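Local atomic coordinates of hypothetic aldehyde deformylating oxygenase (Sulfolobus tokodaii, PDB entry 5V4T), a protein that binds iron in a ferritin-like helical bundle and probably works as an oxidoreductase with aldehyde deformylating oxygenase activity. Residues I16-Y24 against F61-K69. Residues are numbered along the deposited sequence; the frame is centred on the assembly and turned at random.
Sequences IKYLSAHFY and FDFFNEYFK
With CG of Tyr24 anti to the backbone N (chi1 -176°) and that of Phe64 swung beside its own N, the two side chains pass one another head to tail, and Tyr24 CB settles 3.6 Å from Phe64 CB. The tyrosine ring then lies flat across helix 49-67: the carbonyl O of Phe61 and the amide N of Asn65 both sit over one of its faces. The edge of the Tyr24 ring is turned to the face of Phe61 in a T-shaped pair, planes at 65° and centroids 5.6 Å apart. At the far end of the tyrosine, CZ packs 3.6 Å from Asn65 CB. Were Tyr24 replaced by an alanine, the face of Phe61 would probably lose its edge-on partner, and the aliphatic part of Asn65 the ring packed on it. The two helices run roughly antiparallel, the axes of the two short segments at 145° and 10.1 Å apart, within the all-helical bundle of a ferritin-like diiron protein; the Phe23 side chain lies about 8 Å from the bound iron, and that of Phe61 about 6 Å from the iron ligand Glu57. Phe23 meets Phe64 chiefly through CB, 3.4 Å from CE2; the rings are near parallel but offset, with little overlap. Farther along, Ser20 CB and OG pack against CE1 of Phe64 and CE2 of Phe68. The serine hydroxyl donates to Ile16 O from above the carbonyl plane, while Ser20 N reaches that oxygen from the opposite face, so Ile16 O takes two hydrogen bonds, and the buried hydroxyl is satisfied within its own helix. Phe68, just past the end of helix 49-67, brings CE1 to the aliphatic CG of Lys17, whose ammonium forms a salt bridge with Asp71, and Ile16 CG2 meets the Phe68 ring at its edge.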
loop_
_atom_site.group_PDB
_atom_site.type_symbol
_atom_site.label_atom_id
_atom_site.label_comp_id
_atom_site.label_asym_id
_atom_site.label_seq_id
_atom_site.Cartn_x
_atom_site.Cartn_y
_atom_site.Cartn_z
ATOM N N ILE A 16 -10.852 -9.972 -1.661
ATOM C CA ILE A 16 -10.027 -9.366 -2.693
ATOM C C ILE A 16 -10.396 -7.917 -2.919
ATOM O O ILE A 16 -9.542 -7.032 -3.058
ATOM C CB ILE A 16 -10.109 -10.173 -4.024
ATOM C CG1 ILE A 16 -9.493 -11.569 -3.820
ATOM C CG2 ILE A 16 -9.553 -9.362 -5.202
ATOM C CD1 ILE A 16 -9.562 -12.478 -5.010
ATOM N N LYS A 17 -11.703 -7.635 -2.987
ATOM C CA LYS A 17 -12.117 -6.278 -3.126
ATOM C C LYS A 17 -11.723 -5.442 -1.941
ATOM O O LYS A 17 -11.385 -4.271 -2.093
ATOM C CB LYS A 17 -13.645 -6.181 -3.307
ATOM C CG LYS A 17 -14.094 -6.600 -4.681
ATOM C CD LYS A 17 -15.615 -6.441 -4.778
ATOM C CE LYS A 17 -16.003 -4.979 -4.849
ATOM N NZ LYS A 17 -17.497 -4.838 -4.956
ATOM N N TYR A 18 -11.799 -6.008 -0.745
ATOM C CA TYR A 18 -11.470 -5.228 0.461
ATOM C C TYR A 18 -10.009 -4.794 0.476
ATOM O O TYR A 18 -9.689 -3.602 0.664
ATOM C CB TYR A 18 -11.748 -6.016 1.682
ATOM C CG TYR A 18 -11.359 -5.358 2.985
ATOM C CD1 TYR A 18 -12.108 -4.288 3.497
ATOM C CD2 TYR A 18 -10.206 -5.731 3.666
ATOM C CE1 TYR A 18 -11.760 -3.708 4.695
ATOM C CE2 TYR A 18 -9.865 -5.140 4.887
ATOM C CZ TYR A 18 -10.666 -4.102 5.369
ATOM O OH TYR A 18 -10.334 -3.456 6.557
ATOM N N LEU A 19 -9.171 -5.752 0.140
ATOM C CA LEU A 19 -7.738 -5.462 0.067
ATOM C C LEU A 19 -7.408 -4.546 -1.094
ATOM O O LEU A 19 -6.592 -3.656 -0.980
ATOM C CB LEU A 19 -6.904 -6.736 0.002
ATOM C CG LEU A 19 -6.878 -7.504 1.299
ATOM C CD1 LEU A 19 -6.313 -8.876 1.006
ATOM C CD2 LEU A 19 -6.099 -6.767 2.401
ATOM N N SER A 20 -8.020 -4.751 -2.257
ATOM C CA SER A 20 -7.799 -3.902 -3.400
ATOM C C SER A 20 -8.169 -2.445 -3.100
ATOM O O SER A 20 -7.497 -1.517 -3.572
ATOM C CB SER A 20 -8.560 -4.380 -4.629
ATOM O OG SER A 20 -8.129 -5.675 -4.978
ATOM N N ALA A 21 -9.228 -2.240 -2.305
ATOM C CA ALA A 21 -9.628 -0.866 -1.967
ATOM C C ALA A 21 -8.547 -0.132 -1.153
ATOM O O ALA A 21 -8.510 1.126 -1.159
ATOM C CB ALA A 21 -10.912 -0.892 -1.140
ATOM N N HIS A 22 -7.682 -0.849 -0.471
ATOM C CA HIS A 22 -6.522 -0.222 0.195
ATOM C C HIS A 22 -5.534 0.355 -0.804
ATOM O O HIS A 22 -4.865 1.333 -0.510
ATOM C CB HIS A 22 -5.807 -1.185 1.152
ATOM C CG HIS A 22 -6.621 -1.566 2.349
ATOM N ND1 HIS A 22 -7.838 -2.227 2.264
ATOM C CD2 HIS A 22 -6.331 -1.485 3.673
ATOM C CE1 HIS A 22 -8.293 -2.452 3.487
ATOM N NE2 HIS A 22 -7.383 -2.035 4.356
ATOM N N PHE A 23 -5.461 -0.230 -1.979
ATOM C CA PHE A 23 -4.656 0.354 -3.063
ATOM C C PHE A 23 -5.385 1.367 -3.897
ATOM O O PHE A 23 -4.754 2.201 -4.573
ATOM C CB PHE A 23 -4.159 -0.764 -3.987
ATOM C CG PHE A 23 -3.299 -1.751 -3.272
ATOM C CD1 PHE A 23 -3.833 -2.809 -2.555
ATOM C CD2 PHE A 23 -1.915 -1.600 -3.252
ATOM C CE1 PHE A 23 -3.043 -3.700 -1.855
ATOM C CE2 PHE A 23 -1.130 -2.487 -2.531
ATOM C CZ PHE A 23 -1.694 -3.538 -1.827
ATOM N N TYR A 24 -6.699 1.293 -3.895
ATOM C CA TYR A 24 -7.555 2.171 -4.697
ATOM C C TYR A 24 -8.844 2.462 -3.915
ATOM O O TYR A 24 -9.891 1.849 -4.165
ATOM C CB TYR A 24 -7.830 1.495 -6.056
ATOM C CG TYR A 24 -8.623 2.380 -6.994
ATOM C CD1 TYR A 24 -8.075 3.571 -7.465
ATOM C CD2 TYR A 24 -9.907 2.056 -7.364
ATOM C CE1 TYR A 24 -8.793 4.407 -8.300
ATOM C CE2 TYR A 24 -10.652 2.905 -8.199
ATOM C CZ TYR A 24 -10.081 4.059 -8.664
ATOM O OH TYR A 24 -10.781 4.906 -9.504
ATOM N N PHE A 61 -3.395 2.747 -9.797
ATOM C CA PHE A 61 -4.800 3.168 -9.653
ATOM C C PHE A 61 -5.574 2.782 -10.842
ATOM O O PHE A 61 -6.699 2.242 -10.727
ATOM C CB PHE A 61 -4.889 4.681 -9.560
ATOM C CG PHE A 61 -4.705 5.231 -8.199
ATOM C CD1 PHE A 61 -4.209 4.477 -7.121
ATOM C CD2 PHE A 61 -4.954 6.585 -8.022
ATOM C CE1 PHE A 61 -4.023 5.049 -5.888
ATOM C CE2 PHE A 61 -4.771 7.164 -6.784
ATOM C CZ PHE A 61 -4.302 6.396 -5.717
ATOM N N ASP A 62 -5.006 3.016 -12.004
ATOM C CA ASP A 62 -5.724 2.709 -13.252
ATOM C C ASP A 62 -5.971 1.205 -13.402
ATOM O O ASP A 62 -6.991 0.805 -13.911
ATOM C CB ASP A 62 -5.037 3.277 -14.464
ATOM C CG ASP A 62 -5.103 4.817 -14.495
ATOM O OD1 ASP A 62 -5.958 5.396 -13.780
ATOM O OD2 ASP A 62 -4.246 5.438 -15.138
ATOM N N PHE A 63 -5.027 0.369 -13.009
ATOM C CA PHE A 63 -5.215 -1.086 -13.027
ATOM C C PHE A 63 -6.447 -1.492 -12.184
ATOM O O PHE A 63 -7.295 -2.297 -12.619
ATOM C CB PHE A 63 -3.936 -1.769 -12.576
ATOM C CG PHE A 63 -4.134 -3.186 -12.175
ATOM C CD1 PHE A 63 -4.273 -4.187 -13.135
ATOM C CD2 PHE A 63 -4.265 -3.500 -10.842
ATOM C CE1 PHE A 63 -4.549 -5.486 -12.762
ATOM C CE2 PHE A 63 -4.498 -4.804 -10.445
ATOM C CZ PHE A 63 -4.670 -5.790 -11.432
ATOM N N PHE A 64 -6.536 -0.969 -10.972
ATOM C CA PHE A 64 -7.644 -1.373 -10.099
ATOM C C PHE A 64 -8.952 -0.804 -10.637
ATOM O O PHE A 64 -9.954 -1.487 -10.615
ATOM C CB PHE A 64 -7.407 -0.949 -8.656
ATOM C CG PHE A 64 -6.367 -1.764 -7.967
ATOM C CD1 PHE A 64 -6.621 -3.105 -7.597
ATOM C CD2 PHE A 64 -5.071 -1.249 -7.765
ATOM C CE1 PHE A 64 -5.637 -3.862 -6.940
ATOM C CE2 PHE A 64 -4.135 -2.021 -7.129
ATOM C CZ PHE A 64 -4.393 -3.320 -6.757
ATOM N N ASN A 65 -8.917 0.418 -11.117
ATOM C CA ASN A 65 -10.175 1.032 -11.597
ATOM C C ASN A 65 -10.684 0.281 -12.792
ATOM O O ASN A 65 -11.858 -0.003 -12.873
ATOM C CB ASN A 65 -9.891 2.502 -11.877
ATOM C CG ASN A 65 -11.087 3.244 -12.422
ATOM O OD1 ASN A 65 -12.116 3.330 -11.785
ATOM N ND2 ASN A 65 -10.952 3.747 -13.610
ATOM N N GLU A 66 -9.810 -0.099 -13.702
ATOM C CA GLU A 66 -10.213 -0.869 -14.866
ATOM C C GLU A 66 -10.653 -2.271 -14.527
ATOM O O GLU A 66 -11.645 -2.770 -15.041
ATOM C CB GLU A 66 -9.076 -0.956 -15.881
ATOM C CG GLU A 66 -8.765 0.393 -16.544
ATOM C CD GLU A 66 -9.986 1.027 -17.243
ATOM O OE1 GLU A 66 -10.859 0.278 -17.796
ATOM O OE2 GLU A 66 -10.072 2.288 -17.237
ATOM N N TYR A 67 -9.924 -2.940 -13.633
ATOM C CA TYR A 67 -10.267 -4.278 -13.300
ATOM C C TYR A 67 -11.673 -4.372 -12.679
ATOM O O TYR A 67 -12.389 -5.343 -12.963
ATOM C CB TYR A 67 -9.247 -4.904 -12.319
ATOM C CG TYR A 67 -9.404 -6.397 -12.192
ATOM C CD1 TYR A 67 -8.786 -7.262 -13.077
ATOM C CD2 TYR A 67 -10.268 -6.951 -11.227
ATOM C CE1 TYR A 67 -8.963 -8.653 -12.984
ATOM C CE2 TYR A 67 -10.467 -8.344 -11.142
ATOM C CZ TYR A 67 -9.806 -9.186 -12.031
ATOM O OH TYR A 67 -10.042 -10.534 -11.934
ATOM N N PHE A 68 -11.986 -3.434 -11.804
ATOM C CA PHE A 68 -13.224 -3.481 -11.020
ATOM C C PHE A 68 -14.355 -2.614 -11.614
ATOM O O PHE A 68 -15.355 -2.381 -10.927
ATOM C CB PHE A 68 -12.963 -3.140 -9.578
ATOM C CG PHE A 68 -12.180 -4.222 -8.869
ATOM C CD1 PHE A 68 -12.733 -5.453 -8.606
ATOM C CD2 PHE A 68 -10.855 -4.011 -8.514
ATOM C CE1 PHE A 68 -12.024 -6.456 -7.954
ATOM C CE2 PHE A 68 -10.135 -5.019 -7.832
ATOM C CZ PHE A 68 -10.708 -6.207 -7.529
ATOM N N LYS A 69 -14.195 -2.209 -12.861
ATOM C CA LYS A 69 -15.335 -1.554 -13.602
ATOM C C LYS A 69 -16.674 -2.251 -13.303
ATOM O O LYS A 69 -17.679 -1.603 -13.050
ATOM C CB LYS A 69 -15.106 -1.643 -15.125
ATOM C CG LYS A 69 -14.114 -0.665 -15.724
ATOM C CD LYS A 69 -14.346 0.728 -15.185
ATOM C CE LYS A 69 -13.609 1.790 -15.963
ATOM N NZ LYS A 69 -13.676 3.013 -15.140
#